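Local coordinates for putative membrane protein mmpL11 (Mycobacterium tuberculosis, PDB 4Y0L) that belongs to the RND family of membrane proteins and probably exports material across the mycobacterial cell envelope, this fragment being one periplasmic domain, at residues D67-T70 / W71-Q75. Residues are numbered along the deposited sequence; the frame is centred on the assembly and turned at random.
Sequences DTIT and WMRTQ
Ile69 and Arg73, one helical turn apart, run side by side and point the same way, and the CG2 methyl of Ile69 lies under one face of the arginine guanidinium. The methyl sits toward the rim of that flat group, with Ile69 CG2 3.3 Å from Arg73 CZ. The arginine gets there by staying extended from CG to NE after a first torsion that sets CG beside its own backbone N (chi1 -75°). Its NH2 is hydrogen-bonded to the carbonyl oxygen of Val87, which ties the far end of the side chain to strand 84-87.

Backbone bonds of the alpha-helical i to i+4 kind join the two turns. Met72 N donates to Thr68 O at 2.9 Å and Arg73 N to Ile69 O at 2.9 Å, both fairly straight. The bond from Trp71 N to Asp67 O is longer, 3.3 Å, and more bent, its donor lying well above the carbonyl plane.

The hydroxyl of Thr74 turns back along the helix and donates OG1 to Thr70 O at 2.7 Å, because chi1 of -58° holds OG1 beside the backbone N of Thr74.

CB of Trp71 rests on Asp67 O, and CG of Met72 passes 3.3 Å from Thr68 O. Within its own segment, the Trp71 indole has CG of Gln75 3.6 Å above its centre on one face and CG of Met72 at its edge, in plane.

All of this lies in the N-terminal two thirds of helix 66-80, the second helix of a ferredoxin-like fold, consistent with RND periplasmic domains. Met72 and Ile69 pack on Val2 and Val87 of the sheet, Met72 also meeting Val4, Ile29 and Ala32, while Trp71 reaches Arg28, Ala32 and Pro33, so residues 67-75 lie against both the antiparallel sheet and helix 19-29.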
ATOM      1  N   ASP A  67     -11.641   2.885 -12.075  1.00 73.16           N
ATOM      2  CA  ASP A  67     -12.493   2.505 -10.950  1.00 68.34           C
ATOM      3  C   ASP A  67     -11.689   1.947  -9.779  1.00 67.95           C
ATOM      4  O   ASP A  67     -12.129   2.010  -8.632  1.00 61.79           O
ATOM      5  CB  ASP A  67     -13.538   1.478 -11.395  1.00 72.41           C
ATOM      6  CG  ASP A  67     -14.898   2.103 -11.665  1.00 84.66           C
ATOM      7  OD1 ASP A  67     -14.950   3.290 -12.051  1.00 81.79           O
ATOM      8  OD2 ASP A  67     -15.918   1.402 -11.491  1.00 91.30           O
ATOM      9  N   THR A  68     -10.511   1.404 -10.067  1.00 69.36           N
ATOM     10  CA  THR A  68      -9.670   0.827  -9.027  1.00 67.48           C
ATOM     11  C   THR A  68      -8.956   1.901  -8.215  1.00 61.03           C
ATOM     12  O   THR A  68      -8.946   1.850  -6.985  1.00 59.20           O
ATOM     13  CB  THR A  68      -8.620  -0.124  -9.622  1.00 68.96           C
ATOM     14  OG1 THR A  68      -7.833   0.571 -10.598  1.00 87.14           O
ATOM     15  CG2 THR A  68      -9.302  -1.306 -10.267  1.00 62.42           C
ATOM     16  N   ILE A  69      -8.360   2.871  -8.901  1.00 56.25           N
ATOM     17  CA  ILE A  69      -7.607   3.927  -8.231  1.00 58.78           C
ATOM     18  C   ILE A  69      -8.518   4.730  -7.303  1.00 53.81           C
ATOM     19  O   ILE A  69      -8.154   5.010  -6.162  1.00 48.43           O
ATOM     20  CB  ILE A  69      -6.921   4.870  -9.254  1.00 54.07           C
ATOM     21  CG1 ILE A  69      -5.587   4.284  -9.721  1.00 51.03           C
ATOM     22  CG2 ILE A  69      -6.626   6.241  -8.643  1.00 50.42           C
ATOM     23  CD1 ILE A  69      -5.673   2.920 -10.363  1.00 54.23           C
ATOM     24  N   THR A  70      -9.699   5.095  -7.793  1.00 51.24           N
ATOM     25  CA  THR A  70     -10.644   5.868  -6.992  1.00 55.21           C
ATOM     26  C   THR A  70     -11.130   5.045  -5.802  1.00 49.79           C
ATOM     27  O   THR A  70     -11.361   5.580  -4.717  1.00 49.25           O
ATOM     28  CB  THR A  70     -11.858   6.337  -7.830  1.00 66.81           C
ATOM     29  OG1 THR A  70     -12.731   7.127  -7.013  1.00 68.54           O
ATOM     30  CG2 THR A  70     -12.634   5.153  -8.395  1.00 66.55           C
ATOM     31  N   TRP A  71     -11.275   3.741  -6.011  1.00 48.89           N
ATOM     32  CA  TRP A  71     -11.683   2.831  -4.948  1.00 46.73           C
ATOM     33  C   TRP A  71     -10.617   2.778  -3.855  1.00 51.44           C
ATOM     34  O   TRP A  71     -10.926   2.865  -2.669  1.00 58.36           O
ATOM     35  CB  TRP A  71     -11.936   1.432  -5.515  1.00 46.77           C
ATOM     36  CG  TRP A  71     -12.436   0.444  -4.506  1.00 44.97           C
ATOM     37  CD1 TRP A  71     -13.733   0.081  -4.292  1.00 46.50           C
ATOM     38  CD2 TRP A  71     -11.648  -0.314  -3.578  1.00 46.99           C
ATOM     39  NE1 TRP A  71     -13.803  -0.854  -3.289  1.00 44.18           N
ATOM     40  CE2 TRP A  71     -12.538  -1.113  -2.834  1.00 41.02           C
ATOM     41  CE3 TRP A  71     -10.279  -0.392  -3.305  1.00 46.81           C
ATOM     42  CZ2 TRP A  71     -12.104  -1.980  -1.834  1.00 37.95           C
ATOM     43  CZ3 TRP A  71      -9.850  -1.254  -2.309  1.00 35.76           C
ATOM     44  CH2 TRP A  71     -10.760  -2.037  -1.587  1.00 35.31           C
ATOM     45  N   MET A  72      -9.361   2.642  -4.267  1.00 53.41           N
ATOM     46  CA  MET A  72      -8.248   2.561  -3.329  1.00 43.91           C
ATOM     47  C   MET A  72      -8.068   3.862  -2.550  1.00 44.50           C
ATOM     48  O   MET A  72      -7.862   3.845  -1.337  1.00 37.30           O
ATOM     49  CB  MET A  72      -6.956   2.219  -4.070  1.00 41.76           C
ATOM     50  CG  MET A  72      -6.905   0.796  -4.593  1.00 48.31           C
ATOM     51  SD  MET A  72      -5.340   0.410  -5.393  1.00 58.86           S
ATOM     52  CE  MET A  72      -5.729  -1.170  -6.138  1.00 42.00           C
ATOM     53  N   ARG A  73      -8.151   4.989  -3.251  1.00 53.38           N
ATOM     54  CA  ARG A  73      -7.991   6.296  -2.622  1.00 49.96           C
ATOM     55  C   ARG A  73      -9.090   6.577  -1.600  1.00 46.84           C
ATOM     56  O   ARG A  73      -8.959   7.473  -0.768  1.00 45.03           O
ATOM     57  CB  ARG A  73      -7.974   7.394  -3.687  1.00 47.00           C
ATOM     58  CG  ARG A  73      -6.675   7.459  -4.469  1.00 50.59           C
ATOM     59  CD  ARG A  73      -6.776   8.403  -5.654  1.00 51.45           C
ATOM     60  NE  ARG A  73      -5.486   8.560  -6.320  1.00 59.42           N
ATOM     61  CZ  ARG A  73      -5.323   9.071  -7.537  1.00 57.12           C
ATOM     62  NH1 ARG A  73      -6.371   9.475  -8.243  1.00 55.78           N
ATOM     63  NH2 ARG A  73      -4.106   9.171  -8.051  1.00 54.05           N
ATOM     64  N   THR A  74     -10.168   5.802  -1.671  1.00 42.41           N
ATOM     65  CA  THR A  74     -11.298   5.956  -0.764  1.00 47.63           C
ATOM     66  C   THR A  74     -11.208   4.995   0.420  1.00 46.14           C
ATOM     67  O   THR A  74     -11.629   5.325   1.528  1.00 58.48           O
ATOM     68  CB  THR A  74     -12.635   5.717  -1.502  1.00 54.67           C
ATOM     69  OG1 THR A  74     -12.751   6.631  -2.600  1.00 61.12           O
ATOM     70  CG2 THR A  74     -13.823   5.904  -0.566  1.00 46.85           C
ATOM     71  N   GLN A  75     -10.648   3.813   0.178  1.00 41.50           N
ATOM     72  CA  GLN A  75     -10.718   2.716   1.140  1.00 38.84           C
ATOM     73  C   GLN A  75      -9.431   2.494   1.931  1.00 33.05           C
ATOM     74  O   GLN A  75      -9.475   2.094   3.093  1.00 36.77           O
ATOM     75  CB  GLN A  75     -11.088   1.421   0.411  1.00 44.19           C
ATOM     76  CG  GLN A  75     -12.455   1.458  -0.246  1.00 44.68           C
ATOM     77  CD  GLN A  75     -13.579   1.608   0.756  1.00 56.25           C
ATOM     78  OE1 GLN A  75     -13.534   1.038   1.847  1.00 41.36           O
ATOM     79  NE2 GLN A  75     -14.594   2.386   0.393  1.00 55.20           N
TER